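Local coordinates for putative cytoplasmic protein (Salmonella typhimurium LT2, PDB 2Q02) that is of unknown function but binds zinc in a xylose isomerase-like TIM barrel and may act as an isomerase, at residues A[106-111]-A[141-146]; A[193-198]-A[239-244]. All coordinates share one frame; numbering follows the deposited sequence.

Interaction 1 (A[106-111]-A[141-146]); sequences PLNDGT and LGFRVS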
ATOM      1  N   PRO A 106      -1.859   8.825  -7.437  1.00 45.44           N
ATOM      2  CA  PRO A 106      -2.335   9.882  -8.336  1.00 44.47           C
ATOM      3  C   PRO A 106      -2.102  11.258  -7.765  1.00 44.70           C
ATOM      4  O   PRO A 106      -1.963  11.401  -6.560  1.00 45.14           O
ATOM      5  CB  PRO A 106      -3.849   9.638  -8.402  1.00 44.28           C
ATOM      6  CG  PRO A 106      -4.184   9.102  -7.012  1.00 43.91           C
ATOM      7  CD  PRO A 106      -2.965   8.243  -6.645  1.00 44.76           C
ATOM      8  N   LEU A 107      -2.090  12.258  -8.634  1.00 44.87           N
ATOM      9  CA  LEU A 107      -2.023  13.656  -8.210  1.00 45.11           C
ATOM     10  C   LEU A 107      -3.131  13.943  -7.191  1.00 45.34           C
ATOM     11  O   LEU A 107      -4.258  13.465  -7.323  1.00 44.65           O
ATOM     12  CB  LEU A 107      -2.125  14.620  -9.405  1.00 43.65           C
ATOM     13  CG  LEU A 107      -1.987  16.116  -9.085  1.00 45.78           C
ATOM     14  CD1 LEU A 107      -0.533  16.493  -8.756  1.00 45.49           C
ATOM     15  CD2 LEU A 107      -2.507  16.991 -10.209  1.00 44.76           C
ATOM     16  N   ASN A 108      -2.793  14.722  -6.170  1.00 44.57           N
ATOM     17  CA  ASN A 108      -3.706  14.936  -5.043  1.00 44.83           C
ATOM     18  C   ASN A 108      -3.550  16.371  -4.555  1.00 45.07           C
ATOM     19  O   ASN A 108      -3.216  16.623  -3.411  1.00 45.34           O
ATOM     20  CB  ASN A 108      -3.471  13.871  -3.945  1.00 44.35           C
ATOM     21  CG  ASN A 108      -4.434  13.984  -2.757  1.00 43.61           C
ATOM     22  OD1 ASN A 108      -5.645  13.972  -2.908  1.00 46.40           O
ATOM     23  ND2 ASN A 108      -3.872  14.060  -1.556  1.00 43.69           N
ATOM     24  N   ASP A 109      -3.760  17.316  -5.462  1.00 45.79           N
ATOM     25  CA  ASP A 109      -3.627  18.748  -5.140  1.00 46.06           C
ATOM     26  C   ASP A 109      -4.883  19.571  -5.516  1.00 45.93           C
ATOM     27  O   ASP A 109      -4.841  20.809  -5.584  1.00 43.86           O
ATOM     28  CB  ASP A 109      -2.372  19.369  -5.798  1.00 46.77           C
ATOM     29  CG  ASP A 109      -2.505  19.543  -7.320  1.00 48.79           C
ATOM     30  OD1 ASP A 109      -3.584  19.249  -7.879  1.00 46.58           O
ATOM     31  OD2 ASP A 109      -1.509  19.969  -7.950  1.00 48.33           O
ATOM     32  N   GLY A 110      -5.995  18.879  -5.772  1.00 45.73           N
ATOM     33  CA  GLY A 110      -7.258  19.557  -6.080  1.00 44.97           C
ATOM     34  C   GLY A 110      -7.441  19.911  -7.543  1.00 44.77           C
ATOM     35  O   GLY A 110      -8.426  20.539  -7.921  1.00 43.98           O
ATOM     36  N   THR A 111      -6.489  19.490  -8.365  1.00 44.86           N
ATOM     37  CA  THR A 111      -6.498  19.763  -9.784  1.00 45.79           C
ATOM     38  C   THR A 111      -6.980  18.534 -10.543  1.00 44.66           C
ATOM     39  O   THR A 111      -6.668  17.403 -10.185  1.00 44.33           O
ATOM     40  CB  THR A 111      -5.121  20.197 -10.253  1.00 45.20           C
ATOM     41  OG1 THR A 111      -4.948  21.571  -9.893  1.00 49.13           O
ATOM     42  CG2 THR A 111      -4.978  20.086 -11.729  1.00 48.74           C
ATOM     43  N   LEU A 141      -6.455   7.408  -4.092  1.00 45.93           N
ATOM     44  CA  LEU A 141      -6.493   8.148  -2.842  1.00 45.53           C
ATOM     45  C   LEU A 141      -7.869   8.739  -2.687  1.00 45.21           C
ATOM     46  O   LEU A 141      -8.378   9.389  -3.595  1.00 43.97           O
ATOM     47  CB  LEU A 141      -5.478   9.284  -2.840  1.00 45.75           C
ATOM     48  CG  LEU A 141      -4.057   8.920  -3.231  1.00 45.26           C
ATOM     49  CD1 LEU A 141      -3.240  10.164  -3.371  1.00 47.83           C
ATOM     50  CD2 LEU A 141      -3.431   7.980  -2.234  1.00 47.09           C
ATOM     51  N   GLY A 142      -8.470   8.524  -1.525  1.00 46.14           N
ATOM     52  CA  GLY A 142      -9.862   8.926  -1.285  1.00 45.11           C
ATOM     53  C   GLY A 142     -10.105  10.402  -0.999  1.00 44.25           C
ATOM     54  O   GLY A 142     -11.249  10.846  -0.998  1.00 43.48           O
ATOM     55  N   PHE A 143      -9.050  11.170  -0.745  1.00 44.27           N
ATOM     56  CA  PHE A 143      -9.204  12.588  -0.468  1.00 44.30           C
ATOM     57  C   PHE A 143     -10.052  13.273  -1.531  1.00 44.89           C
ATOM     58  O   PHE A 143      -9.970  12.954  -2.718  1.00 45.18           O
ATOM     59  CB  PHE A 143      -7.865  13.304  -0.387  1.00 43.55           C
ATOM     60  CG  PHE A 143      -6.954  12.712   0.616  1.00 46.99           C
ATOM     61  CD1 PHE A 143      -7.193  12.898   1.973  1.00 42.28           C
ATOM     62  CD2 PHE A 143      -5.886  11.913   0.214  1.00 45.34           C
ATOM     63  CE1 PHE A 143      -6.390  12.322   2.898  1.00 39.38           C
ATOM     64  CE2 PHE A 143      -5.066  11.335   1.144  1.00 43.73           C
ATOM     65  CZ  PHE A 143      -5.317  11.543   2.496  1.00 43.54           C
ATOM     66  N   ARG A 144     -10.863  14.238  -1.103  1.00 45.10           N
ATOM     67  CA  ARG A 144     -11.642  15.046  -2.052  1.00 45.28           C
ATOM     68  C   ARG A 144     -10.807  15.756  -3.111  1.00 45.26           C
ATOM     69  O   ARG A 144     -11.304  16.010  -4.215  1.00 44.08           O
ATOM     70  CB  ARG A 144     -12.483  16.109  -1.372  1.00 44.46           C
ATOM     71  CG  ARG A 144     -13.833  15.620  -0.971  1.00 46.68           C
ATOM     72  CD  ARG A 144     -14.463  16.502   0.088  1.00 45.15           C
ATOM     73  NE  ARG A 144     -15.881  16.173   0.191  1.00 50.53           N
ATOM     74  CZ  ARG A 144     -16.904  17.001  -0.059  1.00 52.77           C
ATOM     75  NH1 ARG A 144     -16.713  18.286  -0.398  1.00 49.86           N
ATOM     76  NH2 ARG A 144     -18.148  16.537   0.064  1.00 52.55           N
ATOM     77  N   VAL A 145      -9.563  16.091  -2.767  1.00 45.04           N
ATOM     78  CA  VAL A 145      -8.651  16.752  -3.718  1.00 44.84           C
ATOM     79  C   VAL A 145      -7.897  15.778  -4.645  1.00 44.50           C
ATOM     80  O   VAL A 145      -7.113  16.200  -5.486  1.00 45.41           O
ATOM     81  CB  VAL A 145      -7.721  17.715  -2.990  1.00 44.54           C
ATOM     82  CG1 VAL A 145      -8.551  18.845  -2.394  1.00 39.35           C
ATOM     83  CG2 VAL A 145      -6.912  16.979  -1.892  1.00 43.43           C
ATOM     84  N   SER A 146      -8.163  14.484  -4.494  1.00 45.02           N
ATOM     85  CA  SER A 146      -7.511  13.440  -5.284  1.00 44.78           C
ATOM     86  C   SER A 146      -8.056  13.397  -6.698  1.00 44.47           C
ATOM     87  O   SER A 146      -9.260  13.500  -6.916  1.00 42.84           O
ATOM     88  CB  SER A 146      -7.698  12.073  -4.640  1.00 43.78           C
ATOM     89  OG  SER A 146      -7.362  11.037  -5.535  1.00 40.14           O
TER
HETATM   90  O   HOH W   1      -5.715  16.351  -7.964  1.00 30.88           O

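Interaction 2 (A[193-198]-A[239-244]); sequences IGLVHL and RGIYAF. With ZN (zinc ion), chain E.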
ATOM      1  N   ILE A 193      -7.426  -6.682  -8.084  1.00 45.99           N
ATOM      2  CA  ILE A 193      -6.950  -6.005  -6.884  1.00 46.97           C
ATOM      3  C   ILE A 193      -5.653  -6.723  -6.521  1.00 46.75           C
ATOM      4  O   ILE A 193      -5.678  -7.917  -6.178  1.00 46.89           O
ATOM      5  CB  ILE A 193      -7.975  -6.133  -5.717  1.00 46.06           C
ATOM      6  CG1 ILE A 193      -9.196  -5.257  -5.973  1.00 44.79           C
ATOM      7  CG2 ILE A 193      -7.352  -5.734  -4.369  1.00 47.98           C
ATOM      8  CD1 ILE A 193     -10.350  -5.577  -5.044  1.00 49.83           C
ATOM      9  N   GLY A 194      -4.531  -6.017  -6.580  1.00 46.16           N
ATOM     10  CA  GLY A 194      -3.224  -6.663  -6.396  1.00 46.27           C
ATOM     11  C   GLY A 194      -2.708  -6.692  -4.968  1.00 46.34           C
ATOM     12  O   GLY A 194      -1.822  -7.486  -4.634  1.00 44.66           O
ATOM     13  N   LEU A 195      -3.233  -5.795  -4.140  1.00 45.86           N
ATOM     14  CA  LEU A 195      -2.835  -5.716  -2.745  1.00 44.83           C
ATOM     15  C   LEU A 195      -3.868  -4.937  -1.967  1.00 43.77           C
ATOM     16  O   LEU A 195      -4.605  -4.138  -2.544  1.00 41.71           O
ATOM     17  CB  LEU A 195      -1.498  -5.027  -2.656  1.00 44.53           C
ATOM     18  CG  LEU A 195      -0.862  -4.801  -1.300  1.00 42.96           C
ATOM     19  CD1 LEU A 195      -0.532  -6.103  -0.688  1.00 45.09           C
ATOM     20  CD2 LEU A 195       0.408  -3.953  -1.472  1.00 46.62           C
ATOM     21  N   VAL A 196      -3.933  -5.188  -0.662  1.00 43.61           N
ATOM     22  CA  VAL A 196      -4.811  -4.420   0.225  1.00 44.18           C
ATOM     23  C   VAL A 196      -3.996  -3.836   1.373  1.00 44.37           C
ATOM     24  O   VAL A 196      -3.154  -4.531   1.951  1.00 42.96           O
ATOM     25  CB  VAL A 196      -5.989  -5.268   0.778  1.00 44.26           C
ATOM     26  CG1 VAL A 196      -6.827  -4.463   1.730  1.00 43.06           C
ATOM     27  CG2 VAL A 196      -6.855  -5.804  -0.380  1.00 46.78           C
ATOM     28  N   HIS A 197      -4.232  -2.548   1.650  1.00 43.61           N
ATOM     29  CA  HIS A 197      -3.591  -1.819   2.730  1.00 43.52           C
ATOM     30  C   HIS A 197      -4.625  -1.594   3.842  1.00 46.52           C
ATOM     31  O   HIS A 197      -5.703  -1.018   3.599  1.00 48.77           O
ATOM     32  CB  HIS A 197      -3.062  -0.455   2.265  1.00 44.41           C
ATOM     33  CG  HIS A 197      -1.708  -0.494   1.625  1.00 40.54           C
ATOM     34  ND1 HIS A 197      -1.111   0.627   1.104  1.00 42.17           N
ATOM     35  CD2 HIS A 197      -0.845  -1.514   1.403  1.00 45.93           C
ATOM     36  CE1 HIS A 197       0.068   0.308   0.599  1.00 40.17           C
ATOM     37  NE2 HIS A 197       0.253  -0.988   0.765  1.00 47.35           N
ATOM     38  N   LEU A 198      -4.285  -2.051   5.052  1.00 45.31           N
ATOM     39  CA  LEU A 198      -5.153  -1.986   6.206  1.00 43.25           C
ATOM     40  C   LEU A 198      -4.528  -1.027   7.218  1.00 44.30           C
ATOM     41  O   LEU A 198      -3.290  -0.920   7.352  1.00 40.91           O
ATOM     42  CB  LEU A 198      -5.333  -3.366   6.855  1.00 43.41           C
ATOM     43  CG  LEU A 198      -5.858  -4.564   6.046  1.00 44.97           C
ATOM     44  CD1 LEU A 198      -5.800  -5.865   6.887  1.00 40.91           C
ATOM     45  CD2 LEU A 198      -7.260  -4.305   5.552  1.00 43.20           C
ATOM     46  N   ARG A 239      -7.917 -13.750  -2.419  1.00 44.90           N
ATOM     47  CA  ARG A 239      -6.881 -14.582  -1.801  1.00 44.90           C
ATOM     48  C   ARG A 239      -5.522 -13.886  -1.766  1.00 44.71           C
ATOM     49  O   ARG A 239      -4.499 -14.550  -1.599  1.00 44.43           O
ATOM     50  CB  ARG A 239      -6.727 -15.894  -2.587  1.00 45.93           C
ATOM     51  CG  ARG A 239      -7.951 -16.780  -2.565  1.00 48.53           C
ATOM     52  CD  ARG A 239      -8.151 -17.414  -1.182  1.00 53.13           C
ATOM     53  NE  ARG A 239      -9.534 -17.853  -1.000  1.00 56.68           N
ATOM     54  CZ  ARG A 239     -10.498 -17.159  -0.385  1.00 55.84           C
ATOM     55  NH1 ARG A 239     -10.256 -15.967   0.154  1.00 50.98           N
ATOM     56  NH2 ARG A 239     -11.725 -17.677  -0.297  1.00 54.23           N
ATOM     57  N   GLY A 240      -5.511 -12.558  -1.920  1.00 43.86           N
ATOM     58  CA  GLY A 240      -4.272 -11.795  -2.024  1.00 43.80           C
ATOM     59  C   GLY A 240      -3.754 -11.339  -0.681  1.00 43.54           C
ATOM     60  O   GLY A 240      -4.198 -11.802   0.341  1.00 44.39           O
ATOM     61  N   ILE A 241      -2.818 -10.411  -0.693  1.00 43.33           N
ATOM     62  CA  ILE A 241      -2.088 -10.023   0.508  1.00 44.24           C
ATOM     63  C   ILE A 241      -2.779  -8.856   1.245  1.00 45.71           C
ATOM     64  O   ILE A 241      -3.281  -7.896   0.625  1.00 45.92           O
ATOM     65  CB  ILE A 241      -0.623  -9.635   0.149  1.00 44.62           C
ATOM     66  CG1 ILE A 241       0.116 -10.858  -0.436  1.00 44.51           C
ATOM     67  CG2 ILE A 241       0.111  -9.081   1.363  1.00 44.85           C
ATOM     68  CD1 ILE A 241       1.465 -10.552  -1.078  1.00 45.61           C
ATOM     69  N   TYR A 242      -2.814  -8.967   2.570  1.00 44.69           N
ATOM     70  CA  TYR A 242      -3.201  -7.881   3.437  1.00 43.75           C
ATOM     71  C   TYR A 242      -1.928  -7.357   4.098  1.00 43.59           C
ATOM     72  O   TYR A 242      -1.194  -8.100   4.764  1.00 42.14           O
ATOM     73  CB  TYR A 242      -4.183  -8.382   4.499  1.00 44.46           C
ATOM     74  CG  TYR A 242      -5.542  -8.803   3.959  1.00 45.56           C
ATOM     75  CD1 TYR A 242      -6.472  -7.846   3.549  1.00 43.37           C
ATOM     76  CD2 TYR A 242      -5.908 -10.161   3.881  1.00 45.75           C
ATOM     77  CE1 TYR A 242      -7.705  -8.207   3.064  1.00 40.75           C
ATOM     78  CE2 TYR A 242      -7.165 -10.542   3.396  1.00 45.08           C
ATOM     79  CZ  TYR A 242      -8.049  -9.546   2.985  1.00 44.75           C
ATOM     80  OH  TYR A 242      -9.292  -9.864   2.506  1.00 45.27           O
ATOM     81  N   ALA A 243      -1.681  -6.066   3.903  1.00 44.82           N
ATOM     82  CA  ALA A 243      -0.499  -5.375   4.418  1.00 44.26           C
ATOM     83  C   ALA A 243      -0.962  -4.284   5.336  1.00 45.33           C
ATOM     84  O   ALA A 243      -1.835  -3.515   4.963  1.00 46.02           O
ATOM     85  CB  ALA A 243       0.315  -4.762   3.276  1.00 43.43           C
ATOM     86  N   PHE A 244      -0.356  -4.214   6.523  1.00 46.24           N
ATOM     87  CA  PHE A 244      -0.684  -3.222   7.535  1.00 46.13           C
ATOM     88  C   PHE A 244       0.138  -1.957   7.283  1.00 47.43           C
ATOM     89  O   PHE A 244       1.367  -2.032   7.208  1.00 46.30           O
ATOM     90  CB  PHE A 244      -0.427  -3.785   8.944  1.00 46.05           C
ATOM     91  CG  PHE A 244      -1.426  -4.835   9.360  1.00 44.80           C
ATOM     92  CD1 PHE A 244      -2.726  -4.480   9.694  1.00 42.88           C
ATOM     93  CD2 PHE A 244      -1.074  -6.183   9.398  1.00 47.91           C
ATOM     94  CE1 PHE A 244      -3.663  -5.450  10.063  1.00 46.57           C
ATOM     95  CE2 PHE A 244      -2.002  -7.168   9.792  1.00 46.52           C
ATOM     96  CZ  PHE A 244      -3.297  -6.800  10.115  1.00 45.83           C
TER
HETATM   97 ZN    ZN E 300      -1.923   2.612   1.142  1.00 45.13          ZN
HETATM   98  O   HOH W   2      -1.768  -9.939  -3.171  1.00 39.12           O

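Interaction 1 (A[106-111]-A[141-146])
Pro106 meets Leu141 where two loops leaving the C-terminal ends of strands 101-104 and 135-138, on the side of the TIM barrel that carries the zinc site, run into each other. This inner end is the tightly packed part. The CD and CG edge of the proline ring rests on the branched end of Leu141, with Pro106 CD 3.6 Å from Leu141 CG, and Leu141 CD1 reaches on to Asn108 CB. The Asn108 side chain, its CG anti to the backbone N (chi1 -177°), enters the type I beta turn from Phe143 to Ser146. Its OD1 lies 3.4 Å from both Phe143 CB and Val145 CG2, and 3.0 Å from Ser146 N without bonding to it, because that N-H turns to Phe143 O. Asn108 ND2 comes 3.4 Å from Phe143 CD2, the amide plane turned 36° from that of the ring. Ser146 OG donates to Leu141 O at 2.7 Å, which ties the two ends of 141-146 together.

Toward Gly110 the contact opens to solvent. Gly110 N donates to a lone pair of Val145 O at 2.9 Å, and a water within hydrogen-bonding distance of Val145 O and Thr111 O can bridge the loops. Asp109 OD1 accepts from Thr111 N in an Asx turn. The buried patch and turn thus fix the inner end, whereas one direct bond and a water leave the outer end dependent on solvent.

Interaction 2 (A[193-198]-A[239-244])
Backbone bonds between Val196 and Ile241, Val196 and Ala243, and Leu198 and Ala243 join strand 193-198 to strand 242-244 and its approach, the seventh and eighth strands of the closed parallel barrel. Ala243 N donates to Val196 O, and Leu198 N to Ala243 O, both at 2.9 Å; the bond from Val196 N to Ile241 O is longer, 3.1 Å. The alternation, each strand giving and receiving in turn, is that of parallel pairing, and His197 CA adds a C-H contact to Ala243 O. Before the first direct bond, toward the N-terminal end of the pairing, a water accepts from Ile241 N and donates to Gly194 O.

Apolar packing divides between the two faces. On the outer face, Val196, Leu198, Tyr242 and Phe244 point toward helices 226-235 and 256-271. Val196 lies side by side with Tyr242, its CB 3.8 Å from ring atom CD1. Leu198 CD1 sits between its two aromatic neighbours, 3.8 Å from Tyr242 CB and 3.9 Å from Phe244 CE1. Tyr242 OH ends in a hydrogen bond to Glu234. On the side of His197 and Ala243, Leu195 CD1 touches Ile241 CB and, more loosely, Ala243 CB.

Metal binding belongs to the inner face, with His197 and Ala243. His197 ND1 binds zinc at 2.1 Å, in a site shared with Glu139, Asp170 and Glu245. The first torsion (chi1 -84°) sets CG beside the backbone N; beyond it the ring is placed by its contacts, with CD2 3.9 Å from Ala243 CB. Its NE2 is hydrogen-bonded to Glu37, so both ring nitrogens are engaged and the rotation of the imidazole is fixed. A zinc ligand is thereby held by second-shell bonding on a backbone that the neighbouring strand keeps in register.

One barrel serves as the frame for two unlike contacts: interaction 1 joins loops that follow strands 101-104 and 135-138, whereas interaction 2 joins the seventh strand to the eighth. Their centres lie 22 Å apart and their nearest atoms about 8 Å, without touching. The zinc site relates them. Interaction 2 supplies a ligand directly through His197, and Glu245 follows its second segment at once. Interaction 1 stands further back: the Leu141 side chain is about 7 Å from the metal and about 4 Å from that of Glu139, another ligand. Unidentified bound material, probably from crystallisation, lies about 4 Å from the side chains of Phe143 and of His197, and may mark the pocket beside the metal.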